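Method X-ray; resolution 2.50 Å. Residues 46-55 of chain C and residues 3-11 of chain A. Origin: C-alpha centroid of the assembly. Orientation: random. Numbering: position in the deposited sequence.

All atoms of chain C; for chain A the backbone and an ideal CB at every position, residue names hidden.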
# COMPACT_ATOMS: atom_id res chain seq x y z
N ALA C 46 -11.24 -23.23 -20.82
CA ALA C 46 -10.13 -23.45 -19.90
C ALA C 46 -10.66 -23.78 -18.51
O ALA C 46 -10.07 -24.58 -17.78
CB ALA C 46 -9.24 -22.24 -19.84
N LEU C 47 -11.77 -23.16 -18.14
CA LEU C 47 -12.36 -23.44 -16.85
C LEU C 47 -12.84 -24.89 -16.89
O LEU C 47 -12.39 -25.73 -16.11
CB LEU C 47 -13.53 -22.48 -16.58
CG LEU C 47 -13.12 -21.04 -16.22
CD1 LEU C 47 -14.25 -20.06 -16.52
CD2 LEU C 47 -12.70 -20.98 -14.74
N LEU C 48 -13.74 -25.18 -17.83
CA LEU C 48 -14.33 -26.51 -17.97
C LEU C 48 -13.31 -27.63 -18.17
O LEU C 48 -13.45 -28.72 -17.60
CB LEU C 48 -15.33 -26.50 -19.13
CG LEU C 48 -16.44 -25.46 -18.99
CD1 LEU C 48 -17.12 -25.23 -20.33
CD2 LEU C 48 -17.44 -25.91 -17.95
N GLU C 49 -12.29 -27.35 -18.97
CA GLU C 49 -11.24 -28.31 -19.24
C GLU C 49 -10.37 -28.51 -18.01
O GLU C 49 -9.75 -29.54 -17.85
CB GLU C 49 -10.38 -27.83 -20.42
CG GLU C 49 -9.00 -28.48 -20.53
CD GLU C 49 -8.22 -27.99 -21.75
OE1 GLU C 49 -6.96 -28.06 -21.75
OE2 GLU C 49 -8.86 -27.54 -22.73
N ALA C 50 -10.34 -27.51 -17.15
CA ALA C 50 -9.55 -27.60 -15.93
C ALA C 50 -10.31 -28.49 -14.96
O ALA C 50 -9.73 -29.37 -14.32
CB ALA C 50 -9.37 -26.23 -15.33
N LYS C 51 -11.61 -28.27 -14.88
CA LYS C 51 -12.46 -29.05 -14.01
C LYS C 51 -12.48 -30.51 -14.48
O LYS C 51 -12.22 -31.42 -13.69
CB LYS C 51 -13.88 -28.49 -14.02
CG LYS C 51 -14.59 -28.63 -12.69
CD LYS C 51 -14.52 -30.02 -12.14
CE LYS C 51 -15.01 -30.06 -10.69
NZ LYS C 51 -14.15 -29.25 -9.78
N ARG C 52 -12.80 -30.73 -15.75
CA ARG C 52 -12.88 -32.08 -16.32
C ARG C 52 -11.57 -32.89 -16.24
O ARG C 52 -11.60 -34.11 -16.12
CB ARG C 52 -13.34 -31.98 -17.79
CG ARG C 52 -13.60 -33.32 -18.50
CD ARG C 52 -12.67 -33.53 -19.70
NE ARG C 52 -12.90 -32.55 -20.76
CZ ARG C 52 -12.01 -32.25 -21.70
NH1 ARG C 52 -10.83 -32.85 -21.74
NH2 ARG C 52 -12.30 -31.34 -22.62
N ASP C 53 -10.43 -32.20 -16.28
CA ASP C 53 -9.12 -32.85 -16.28
C ASP C 53 -8.28 -32.91 -15.01
O ASP C 53 -7.62 -33.91 -14.75
CB ASP C 53 -8.25 -32.23 -17.38
CG ASP C 53 -8.69 -32.62 -18.77
OD1 ASP C 53 -9.82 -33.14 -18.93
OD2 ASP C 53 -7.90 -32.41 -19.71
N LEU C 54 -8.25 -31.83 -14.23
CA LEU C 54 -7.43 -31.87 -13.03
C LEU C 54 -8.07 -32.75 -11.98
O LEU C 54 -9.28 -32.76 -11.83
CB LEU C 54 -7.20 -30.47 -12.43
CG LEU C 54 -6.22 -29.46 -13.03
CD1 LEU C 54 -5.05 -30.18 -13.63
CD2 LEU C 54 -6.91 -28.61 -14.07
N HIS C 55 -7.25 -33.51 -11.29
CA HIS C 55 -7.72 -34.36 -10.22
C HIS C 55 -6.53 -34.59 -9.32
O HIS C 55 -5.40 -34.28 -9.68
CB HIS C 55 -8.29 -35.69 -10.74
CG HIS C 55 -7.32 -36.51 -11.51
ND1 HIS C 55 -6.25 -37.15 -10.92
CD2 HIS C 55 -7.25 -36.80 -12.84
CE1 HIS C 55 -5.56 -37.79 -11.85
NE2 HIS C 55 -6.14 -37.59 -13.02
N UNK A 3 2.76 -28.39 -15.28
CA UNK A 3 2.65 -29.43 -16.29
C UNK A 3 1.28 -29.64 -16.92
O UNK A 3 1.11 -29.40 -18.11
CB UNK A 3 3.10 -30.75 -15.67
N UNK A 4 0.29 -30.11 -16.14
CA UNK A 4 -1.02 -30.30 -16.78
C UNK A 4 -1.41 -29.07 -17.59
O UNK A 4 -1.75 -28.02 -17.04
CB UNK A 4 -2.09 -30.60 -15.73
N UNK A 5 -1.35 -29.18 -18.93
CA UNK A 5 -1.69 -28.07 -19.83
C UNK A 5 -3.01 -27.40 -19.50
O UNK A 5 -3.20 -26.22 -19.81
CB UNK A 5 -1.74 -28.57 -21.27
N UNK A 6 -3.92 -28.13 -18.88
CA UNK A 6 -5.22 -27.55 -18.52
C UNK A 6 -5.00 -26.48 -17.46
O UNK A 6 -5.64 -25.43 -17.49
CB UNK A 6 -6.19 -28.62 -18.02
N UNK A 7 -4.11 -26.75 -16.52
CA UNK A 7 -3.81 -25.79 -15.45
C UNK A 7 -3.00 -24.62 -16.03
O UNK A 7 -3.25 -23.46 -15.72
CB UNK A 7 -3.04 -26.47 -14.31
N UNK A 8 -2.03 -24.94 -16.89
CA UNK A 8 -1.23 -23.90 -17.50
C UNK A 8 -2.14 -23.04 -18.36
O UNK A 8 -1.94 -21.83 -18.49
CB UNK A 8 -0.08 -24.49 -18.32
N UNK A 9 -3.17 -23.65 -18.94
CA UNK A 9 -4.09 -22.94 -19.80
C UNK A 9 -5.03 -22.01 -19.03
O UNK A 9 -5.39 -20.94 -19.52
CB UNK A 9 -4.91 -23.95 -20.61
N UNK A 10 -5.42 -22.43 -17.84
CA UNK A 10 -6.32 -21.62 -17.03
C UNK A 10 -5.57 -20.41 -16.48
O UNK A 10 -6.08 -19.30 -16.49
CB UNK A 10 -6.92 -22.45 -15.89
N UNK A 11 -4.35 -20.65 -16.00
CA UNK A 11 -3.54 -19.58 -15.42
C UNK A 11 -3.38 -18.46 -16.43
O UNK A 11 -3.51 -17.28 -16.11
CB UNK A 11 -2.17 -20.10 -14.98

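The stretch of chain A runs nearly antiparallel to the helix of chain C, with an angle of 150° between the two directions and axes that come within 8.6 Å. That is a close approach, and it rests on small residues: Ala C46 and Ala C50 lie on the contact face.

Position 3 has nothing of chain C within 5.5 Å of its ideal CB, so this contact sets no requirement. The residue is Tyr A3, poorly ordered and out of reach.

Position 4 comes just before the helix, with phi of -48° and psi of 107°. Its CB points toward chain C and lies 3.7 Å from Leu C54 CD1, which favours something compact and apolar; alanine, valine or proline would suit, and phi near -50° is compatible with the proline ring. The residue is Pro A4, whose CB packs against Leu C54 CD1 at 3.7 Å, while its carbonyl O accepts the hydrogen bond from Val A8 N at 3.1 Å.

Position 5 opens the helix, with its CB sideways and 5.3 Å from Glu C49 OE1. Many residues could stand here. Proline is at home in a first turn, where its missing amide hydrogen costs no helical bond, and Pro A5 is the residue found.

Position 6 is the tightest. Its CB points toward chain C, 3.7 Å from Glu C49 O and 4.1 Å from Ala C50 CA, and the CA atoms of this residue and Ala C50 are only 5.0 Å apart. Glycine, alanine or serine would suit such a place. It is Ser A6, with chi1 at 62° (p). Its OG lies 3.1 Å from Leu C54 CD2 and 4.0 Å from Asp C53 CB; the hydroxyl makes no hydrogen bond to chain C, so the fit here is one of size.

Position 7 points sideways, its CB 4.3 Å from Leu C54 CD1, and an apolar side chain is a reasonable guess, though not a compelled one. Leu A7 touches that methyl through its CB.

Position 8 is out of reach of chain C, which leaves the choice free; it is Val A8.

Position 9 points toward chain C, with Ala C46 CB and Glu C49 OE1 both 4.7 Å from its ideal CB. A small residue, or a modest polar one beside the carboxylate, would suit. Ser A9, with chi1 at 175° (t), brings its OG to 3.8 Å from Ala C46 CB, a packing contact without a hydrogen bond.

Position 10 has its CA-to-CB bond sideways; its ideal CB lies 4.5 Å from Ala C50 CB and 4.2 Å from Ala C46 O. The small alanines leave room for a longer apolar chain; leucine, isoleucine or methionine would serve. Leu A10 takes it, placing CD1 3.6 Å from Ala C50 CB and CD2 4.0 Å from Leu C47 CD2, with CG 3.6 Å from Ala C46 O.

Position 11 is again beyond chain C's reach, and is Ile A11.

Chain A (3-11) YPPSLVSLI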
# COMPACT_ATOMS: atom_id res chain seq x y z
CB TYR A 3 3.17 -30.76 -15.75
CG TYR A 3 4.54 -30.66 -15.11
CD1 TYR A 3 4.68 -30.74 -13.72
CD2 TYR A 3 5.68 -30.47 -15.89
CE1 TYR A 3 5.94 -30.64 -13.12
CE2 TYR A 3 6.94 -30.36 -15.29
CZ TYR A 3 7.06 -30.45 -13.91
OH TYR A 3 8.30 -30.33 -13.32
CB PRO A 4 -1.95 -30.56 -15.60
CG PRO A 4 -1.25 -29.93 -14.44
CD PRO A 4 0.18 -30.28 -14.68
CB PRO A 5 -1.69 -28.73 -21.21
CG PRO A 5 -2.04 -30.16 -20.91
CD PRO A 5 -1.21 -30.43 -19.69
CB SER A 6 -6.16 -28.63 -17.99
OG SER A 6 -5.65 -29.22 -16.80
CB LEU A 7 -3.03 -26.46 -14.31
CG LEU A 7 -2.54 -25.56 -13.17
CD1 LEU A 7 -3.66 -24.67 -12.67
CD2 LEU A 7 -2.02 -26.43 -12.03
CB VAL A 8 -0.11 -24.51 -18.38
CG1 VAL A 8 0.46 -23.48 -19.33
CG2 VAL A 8 0.99 -25.05 -17.48
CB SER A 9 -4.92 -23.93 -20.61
OG SER A 9 -5.89 -23.25 -21.37
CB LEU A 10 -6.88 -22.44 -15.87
CG LEU A 10 -8.38 -22.33 -15.58
CD1 LEU A 10 -8.63 -22.90 -14.19
CD2 LEU A 10 -8.85 -20.90 -15.64
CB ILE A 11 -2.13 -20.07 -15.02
CG1 ILE A 11 -2.22 -21.33 -14.17
CG2 ILE A 11 -1.41 -18.99 -14.23
CD1 ILE A 11 -3.02 -21.16 -12.91
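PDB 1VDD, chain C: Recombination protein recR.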